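Local coordinates for protein alpha-galacturonidase (Bacillus subtilis, PDB 3FEF) that hydrolyses alpha-1,4-linked galacturonate oligomers, probably digalacturonate in nature, as a manganese- and NAD-dependent family 4 glycosidase, at residues Glu92-Leu97 against Ile116-Arg121; Asn365-Ile368 against Val373-Ile376. All blocks are in the same frame, centred on the assembly; numbering follows the deposited sequence.

Contact 1 of 2, residues Glu92-Leu97 against Ile116-Arg121; sequences EVDVHL and IIRGLR
Asp94 and Arg121 form a two-pronged salt bridge between two roughly antiparallel helices, 88-96 and 112-136, of the Rossmann-type NAD-binding domain. The helix segments approach to 9.8 Å between axes, bridged by this ion pair, with helix 425-435 packing against Leu97 and Ile117. From CB of Asp94, the first torsion sets CG beside the backbone N (chi1 -61°) and sends the carboxylate outward to meet the guanidinium edge on. The two flat groups are nearly coplanar, 11° apart. OD1 accepts from Arg121 NH1 through its syn lone pair at 3.0 Å, along an almost straight bond (172°), and also touches CG2 of Ile117 at 3.6 Å. OD2 takes the other prong from NH2 of Arg121; its modelled length of 2.5 Å is very short, so the exact value is doubtful. Arg121 NE gives a hydrogen bond to the carbonyl oxygen of Pro85, which helps to fix the guanidinium. Were Asp94 an alanine, Arg121 NH1 and NH2 would probably both lose their carboxylate partner, leaving the long, weak ion pair of NE with Asp90. Arg118 turns its NE to the carbonyl of Asn147, a probable substrate-binding residue, while its CB lies 3.8 Å from OD2 of Asp94.

Contact 2 of 2, residues Asn365-Ile368 against Val373-Ile376; sequences NAFI and VQPI
Phe367 and Gln374 are the hydrogen-bonded pair of an antiparallel beta hairpin made by strands 361-369 and 372-375 in the C-terminal domain. Their backbones bond in both directions: Phe367 N gives to Gln374 O at 2.7 Å, and Gln374 N gives to Phe367 O at 2.8 Å. A third bond, from Ile376 N to Asn365 O at 3.0 Å, carries the ladder past the proline. Pro375 has no N-H to offer, and it sits opposite Ala366 at a non-hydrogen-bonded position, where none is needed from it. Gln374 O also receives a CA-H contact from Ala366 CA at 3.2 Å. Along their other edge, Ala366 and Ile368 use their backbones to bond Thr343 and Leu341 of strand 341-348, so strand 361-369 is held on both flanks.

The two side-chain amide nitrogens find their acceptors outside the hairpin. Asn365 ND2 gives to the carbonyl of Val199, and Gln374 NE2 to Asn200 OD1 of the second subunit; the backbone of that subunit also hydrogen-bonds to Pro375, necessarily through its carbonyl oxygen. Strand 372-375 is thus part of the subunit interface. On the face of Ala366, Ile368 and Val373 the packing is apolar: Val373 straddles the two neighbours, its CG1 3.9 Å from Ala366 CB and its CG2 4.1 Å from Ile368 CG2. On the opposite face the Phe367 ring, swung by its first torsion (chi1 175°, CG anti to the backbone N) alongside the Gln374 side chain, has its plane 36° from that of the amide. There Gln374 OE1 meets the ring edge in its plane, 3.5 Å from Phe367 CD2.

Overall arrangement
Contact 1 comes first along the chain and is closed before contact 2 opens. It joins helices 88-96 and 112-136 of the N-terminal Rossmann-type domain, whereas contact 2 lies in the three-stranded antiparallel sheet of the C-terminal domain, so the two share no helix, strand or sheet. Their centres are 32 Å apart, on opposite sides of the centre of the chain, and their nearest atoms about 23 Å, so neither touches the other. Both lie within reach of the metal site: the side chain of Arg118 is about 10 Å from the bound magnesium ion, that of Asn365 about 11 Å from that of Cys169. Contact 2 touches a second subunit of the homotetramer; no other chain touches the segments of contact 1.

Contact 1 of 2, residues Glu92-Leu97 against Ile116-Arg121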
ATOM      1  N   GLU A  92     -38.445   0.143  16.257  1.00 34.76           N
ATOM      2  CA  GLU A  92     -39.022   1.240  17.008  1.00 35.26           C
ATOM      3  C   GLU A  92     -38.002   1.768  18.027  1.00 32.82           C
ATOM      4  O   GLU A  92     -37.881   2.978  18.250  1.00 33.09           O
ATOM      5  CB  GLU A  92     -40.302   0.772  17.703  1.00 41.15           C
ATOM      6  CG  GLU A  92     -41.170   1.889  18.280  1.00 48.75           C
ATOM      7  CD  GLU A  92     -42.533   1.377  18.756  1.00 54.79           C
ATOM      8  OE1 GLU A  92     -43.229   0.705  17.959  1.00 57.88           O
ATOM      9  OE2 GLU A  92     -42.908   1.641  19.924  1.00 56.48           O
ATOM     10  N   VAL A  93     -37.269   0.849  18.641  1.00 33.98           N
ATOM     11  CA  VAL A  93     -36.142   1.201  19.498  1.00 34.99           C
ATOM     12  C   VAL A  93     -34.984   1.812  18.678  1.00 33.84           C
ATOM     13  O   VAL A  93     -34.576   2.930  18.944  1.00 35.29           O
ATOM     14  CB  VAL A  93     -35.656  -0.011  20.304  1.00 36.17           C
ATOM     15  CG1 VAL A  93     -34.453   0.371  21.183  1.00 36.78           C
ATOM     16  CG2 VAL A  93     -36.803  -0.564  21.156  1.00 34.48           C
ATOM     17  N   ASP A  94     -34.478   1.101  17.673  1.00 32.18           N
ATOM     18  CA  ASP A  94     -33.432   1.676  16.807  1.00 33.43           C
ATOM     19  C   ASP A  94     -33.760   3.136  16.471  1.00 30.85           C
ATOM     20  O   ASP A  94     -32.963   4.039  16.684  1.00 29.33           O
ATOM     21  CB  ASP A  94     -33.321   0.920  15.472  1.00 34.08           C
ATOM     22  CG  ASP A  94     -32.952  -0.540  15.634  1.00 35.85           C
ATOM     23  OD1 ASP A  94     -32.510  -0.927  16.729  1.00 37.40           O
ATOM     24  OD2 ASP A  94     -33.094  -1.303  14.653  1.00 36.50           O
ATOM     25  N   VAL A  95     -34.944   3.352  15.928  1.00 31.37           N
ATOM     26  CA  VAL A  95     -35.284   4.636  15.331  1.00 30.11           C
ATOM     27  C   VAL A  95     -35.785   5.697  16.313  1.00 30.68           C
ATOM     28  O   VAL A  95     -35.497   6.867  16.131  1.00 33.20           O
ATOM     29  CB  VAL A  95     -36.293   4.444  14.170  1.00 29.90           C
ATOM     30  CG1 VAL A  95     -36.597   5.765  13.490  1.00 27.33           C
ATOM     31  CG2 VAL A  95     -35.734   3.429  13.161  1.00 31.27           C
ATOM     32  N   HIS A  96     -36.519   5.316  17.352  1.00 30.64           N
ATOM     33  CA  HIS A  96     -37.181   6.339  18.187  1.00 30.64           C
ATOM     34  C   HIS A  96     -36.613   6.600  19.587  1.00 28.16           C
ATOM     35  O   HIS A  96     -36.686   7.733  20.092  1.00 28.71           O
ATOM     36  CB  HIS A  96     -38.703   6.098  18.251  1.00 30.92           C
ATOM     37  CG  HIS A  96     -39.384   6.284  16.933  1.00 31.50           C
ATOM     38  ND1 HIS A  96     -39.565   7.525  16.361  1.00 31.12           N
ATOM     39  CD2 HIS A  96     -39.889   5.385  16.054  1.00 30.78           C
ATOM     40  CE1 HIS A  96     -40.173   7.386  15.197  1.00 33.08           C
ATOM     41  NE2 HIS A  96     -40.382   6.097  14.987  1.00 34.26           N
ATOM     42  N   LEU A  97     -36.016   5.590  20.201  1.00 27.27           N
ATOM     43  CA  LEU A  97     -35.475   5.789  21.550  1.00 30.60           C
ATOM     44  C   LEU A  97     -34.473   6.955  21.642  1.00 28.47           C
ATOM     45  O   LEU A  97     -34.494   7.722  22.577  1.00 31.90           O
ATOM     46  CB  LEU A  97     -34.864   4.496  22.094  1.00 30.55           C
ATOM     47  CG  LEU A  97     -34.561   4.546  23.594  1.00 34.94           C
ATOM     48  CD1 LEU A  97     -35.821   4.929  24.408  1.00 33.43           C
ATOM     49  CD2 LEU A  97     -33.990   3.216  24.081  1.00 32.55           C
ATOM     50  N   ILE A 116     -26.174   1.635  13.828  1.00 25.11           N
ATOM     51  CA  ILE A 116     -25.172   0.888  14.585  1.00 24.22           C
ATOM     52  C   ILE A 116     -25.779  -0.311  15.317  1.00 24.99           C
ATOM     53  O   ILE A 116     -25.285  -1.430  15.206  1.00 24.47           O
ATOM     54  CB  ILE A 116     -24.492   1.784  15.634  1.00 27.36           C
ATOM     55  CG1 ILE A 116     -23.915   3.049  14.976  1.00 31.46           C
ATOM     56  CG2 ILE A 116     -23.461   0.979  16.449  1.00 25.68           C
ATOM     57  CD1 ILE A 116     -22.455   2.999  14.609  1.00 31.93           C
ATOM     58  N   ILE A 117     -26.846  -0.065  16.074  1.00 23.31           N
ATOM     59  CA  ILE A 117     -27.517  -1.122  16.809  1.00 25.68           C
ATOM     60  C   ILE A 117     -28.037  -2.160  15.823  1.00 27.87           C
ATOM     61  O   ILE A 117     -27.850  -3.364  16.017  1.00 27.94           O
ATOM     62  CB  ILE A 117     -28.684  -0.563  17.685  1.00 25.75           C
ATOM     63  CG1 ILE A 117     -28.126   0.397  18.732  1.00 25.16           C
ATOM     64  CG2 ILE A 117     -29.449  -1.694  18.379  1.00 22.55           C
ATOM     65  CD1 ILE A 117     -27.160  -0.264  19.711  1.00 29.93           C
ATOM     66  N   ARG A 118     -28.654  -1.693  14.741  1.00 26.10           N
ATOM     67  CA  ARG A 118     -29.177  -2.614  13.732  1.00 27.27           C
ATOM     68  C   ARG A 118     -28.071  -3.478  13.112  1.00 27.82           C
ATOM     69  O   ARG A 118     -28.221  -4.696  12.962  1.00 25.95           O
ATOM     70  CB  ARG A 118     -29.944  -1.847  12.653  1.00 25.21           C
ATOM     71  CG  ARG A 118     -30.662  -2.718  11.631  1.00 24.04           C
ATOM     72  CD  ARG A 118     -31.293  -1.798  10.591  1.00 27.55           C
ATOM     73  NE  ARG A 118     -31.727  -2.487   9.386  1.00 28.61           N
ATOM     74  CZ  ARG A 118     -32.981  -2.472   8.946  1.00 30.98           C
ATOM     75  NH1 ARG A 118     -33.897  -1.797   9.625  1.00 27.99           N
ATOM     76  NH2 ARG A 118     -33.307  -3.124   7.832  1.00 30.00           N
ATOM     77  N   GLY A 119     -26.957  -2.847  12.765  1.00 27.46           N
ATOM     78  CA  GLY A 119     -25.846  -3.593  12.192  1.00 27.59           C
ATOM     79  C   GLY A 119     -25.428  -4.662  13.178  1.00 27.84           C
ATOM     80  O   GLY A 119     -25.226  -5.829  12.831  1.00 29.01           O
ATOM     81  N   LEU A 120     -25.297  -4.258  14.429  1.00 28.34           N
ATOM     82  CA  LEU A 120     -24.888  -5.174  15.470  1.00 29.96           C
ATOM     83  C   LEU A 120     -25.774  -6.429  15.453  1.00 29.58           C
ATOM     84  O   LEU A 120     -25.297  -7.547  15.470  1.00 32.81           O
ATOM     85  CB  LEU A 120     -25.047  -4.447  16.784  1.00 29.94           C
ATOM     86  CG  LEU A 120     -23.971  -4.541  17.830  1.00 32.83           C
ATOM     87  CD1 LEU A 120     -22.584  -4.641  17.191  1.00 31.29           C
ATOM     88  CD2 LEU A 120     -24.112  -3.288  18.699  1.00 33.55           C
ATOM     89  N   ARG A 121     -27.078  -6.224  15.424  1.00 29.81           N
ATOM     90  CA  ARG A 121     -28.061  -7.305  15.344  1.00 30.15           C
ATOM     91  C   ARG A 121     -27.893  -8.152  14.070  1.00 29.32           C
ATOM     92  O   ARG A 121     -28.096  -9.362  14.070  1.00 27.69           O
ATOM     93  CB  ARG A 121     -29.449  -6.660  15.369  1.00 32.35           C
ATOM     94  CG  ARG A 121     -30.603  -7.526  15.806  1.00 35.92           C
ATOM     95  CD  ARG A 121     -31.765  -6.665  16.383  1.00 35.17           C
ATOM     96  NE  ARG A 121     -32.398  -5.798  15.387  1.00 36.65           N
ATOM     97  CZ  ARG A 121     -32.501  -4.476  15.503  1.00 37.67           C
ATOM     98  NH1 ARG A 121     -32.039  -3.869  16.581  1.00 38.72           N
ATOM     99  NH2 ARG A 121     -33.087  -3.756  14.556  1.00 38.13           N
TER

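Contact 2 of 2, residues Asn365-Ile368 against Val373-Ile376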
ATOM      1  N   ASN A 365     -19.354   1.970  -9.825  1.00 19.62           N
ATOM      2  CA  ASN A 365     -19.622   1.183 -11.016  1.00 19.46           C
ATOM      3  C   ASN A 365     -18.750  -0.055 -11.060  1.00 22.41           C
ATOM      4  O   ASN A 365     -17.634  -0.063 -10.522  1.00 22.80           O
ATOM      5  CB  ASN A 365     -19.412   2.015 -12.273  1.00 17.30           C
ATOM      6  CG  ASN A 365     -20.534   3.001 -12.484  1.00 20.12           C
ATOM      7  OD1 ASN A 365     -21.672   2.756 -12.066  1.00 19.54           O
ATOM      8  ND2 ASN A 365     -20.225   4.124 -13.090  1.00 20.52           N
ATOM      9  N   ALA A 366     -19.276  -1.106 -11.685  1.00 20.84           N
ATOM     10  CA  ALA A 366     -18.548  -2.339 -11.861  1.00 19.92           C
ATOM     11  C   ALA A 366     -18.955  -2.935 -13.204  1.00 19.83           C
ATOM     12  O   ALA A 366     -20.071  -2.726 -13.674  1.00 18.76           O
ATOM     13  CB  ALA A 366     -18.843  -3.296 -10.729  1.00 20.26           C
ATOM     14  N   PHE A 367     -18.014  -3.626 -13.834  1.00 21.19           N
ATOM     15  CA  PHE A 367     -18.223  -4.267 -15.122  1.00 20.81           C
ATOM     16  C   PHE A 367     -18.663  -5.675 -14.793  1.00 23.01           C
ATOM     17  O   PHE A 367     -18.002  -6.377 -14.024  1.00 20.54           O
ATOM     18  CB  PHE A 367     -16.915  -4.326 -15.927  1.00 19.31           C
ATOM     19  CG  PHE A 367     -17.040  -5.093 -17.240  1.00 22.15           C
ATOM     20  CD1 PHE A 367     -18.001  -4.737 -18.176  1.00 23.22           C
ATOM     21  CD2 PHE A 367     -16.187  -6.146 -17.539  1.00 24.13           C
ATOM     22  CE1 PHE A 367     -18.128  -5.428 -19.397  1.00 26.28           C
ATOM     23  CE2 PHE A 367     -16.312  -6.849 -18.755  1.00 29.37           C
ATOM     24  CZ  PHE A 367     -17.286  -6.485 -19.682  1.00 23.92           C
ATOM     25  N   ILE A 368     -19.789  -6.085 -15.344  1.00 18.85           N
ATOM     26  CA  ILE A 368     -20.320  -7.366 -14.972  1.00 21.58           C
ATOM     27  C   ILE A 368     -20.484  -8.177 -16.217  1.00 21.53           C
ATOM     28  O   ILE A 368     -21.053  -7.721 -17.199  1.00 22.17           O
ATOM     29  CB  ILE A 368     -21.661  -7.245 -14.224  1.00 22.26           C
ATOM     30  CG1 ILE A 368     -21.529  -6.245 -13.067  1.00 21.60           C
ATOM     31  CG2 ILE A 368     -22.105  -8.608 -13.721  1.00 18.29           C
ATOM     32  CD1 ILE A 368     -22.788  -6.108 -12.231  1.00 21.30           C
ATOM     33  N   VAL A 373     -17.680  -9.888 -11.534  1.00 22.68           N
ATOM     34  CA  VAL A 373     -18.043  -8.519 -11.170  1.00 21.45           C
ATOM     35  C   VAL A 373     -16.745  -7.769 -10.892  1.00 21.56           C
ATOM     36  O   VAL A 373     -16.021  -8.117  -9.985  1.00 26.19           O
ATOM     37  CB  VAL A 373     -18.938  -8.482  -9.908  1.00 24.45           C
ATOM     38  CG1 VAL A 373     -19.204  -7.018  -9.461  1.00 22.83           C
ATOM     39  CG2 VAL A 373     -20.234  -9.246 -10.156  1.00 20.75           C
ATOM     40  N   GLN A 374     -16.451  -6.742 -11.672  1.00 22.28           N
ATOM     41  CA  GLN A 374     -15.153  -6.131 -11.638  1.00 21.39           C
ATOM     42  C   GLN A 374     -15.298  -4.621 -11.462  1.00 21.73           C
ATOM     43  O   GLN A 374     -15.745  -3.902 -12.365  1.00 22.94           O
ATOM     44  CB  GLN A 374     -14.386  -6.461 -12.913  1.00 22.31           C
ATOM     45  CG  GLN A 374     -14.316  -7.957 -13.236  1.00 26.65           C
ATOM     46  CD  GLN A 374     -13.496  -8.245 -14.489  1.00 27.01           C
ATOM     47  OE1 GLN A 374     -13.919  -7.954 -15.593  1.00 28.20           O
ATOM     48  NE2 GLN A 374     -12.317  -8.803 -14.310  1.00 28.90           N
ATOM     49  N   PRO A 375     -14.926  -4.141 -10.282  1.00 19.45           N
ATOM     50  CA  PRO A 375     -15.055  -2.719  -9.977  1.00 18.48           C
ATOM     51  C   PRO A 375     -14.245  -1.864 -10.963  1.00 18.77           C
ATOM     52  O   PRO A 375     -13.193  -2.277 -11.456  1.00 21.53           O
ATOM     53  CB  PRO A 375     -14.499  -2.601  -8.551  1.00 19.20           C
ATOM     54  CG  PRO A 375     -14.709  -3.994  -7.927  1.00 19.90           C
ATOM     55  CD  PRO A 375     -14.515  -4.958  -9.122  1.00 19.00           C
ATOM     56  N   ILE A 376     -14.773  -0.695 -11.251  1.00 18.55           N
ATOM     57  CA  ILE A 376     -14.141   0.276 -12.114  1.00 19.22           C
ATOM     58  C   ILE A 376     -13.497   1.351 -11.224  1.00 19.74           C
ATOM     59  O   ILE A 376     -14.129   1.861 -10.306  1.00 18.91           O
ATOM     60  CB  ILE A 376     -15.217   0.881 -13.047  1.00 18.80           C
ATOM     61  CG1 ILE A 376     -15.657  -0.184 -14.067  1.00 17.51           C
ATOM     62  CG2 ILE A 376     -14.713   2.141 -13.739  1.00 21.00           C
ATOM     63  CD1 ILE A 376     -16.931   0.133 -14.823  1.00 16.46           C
TER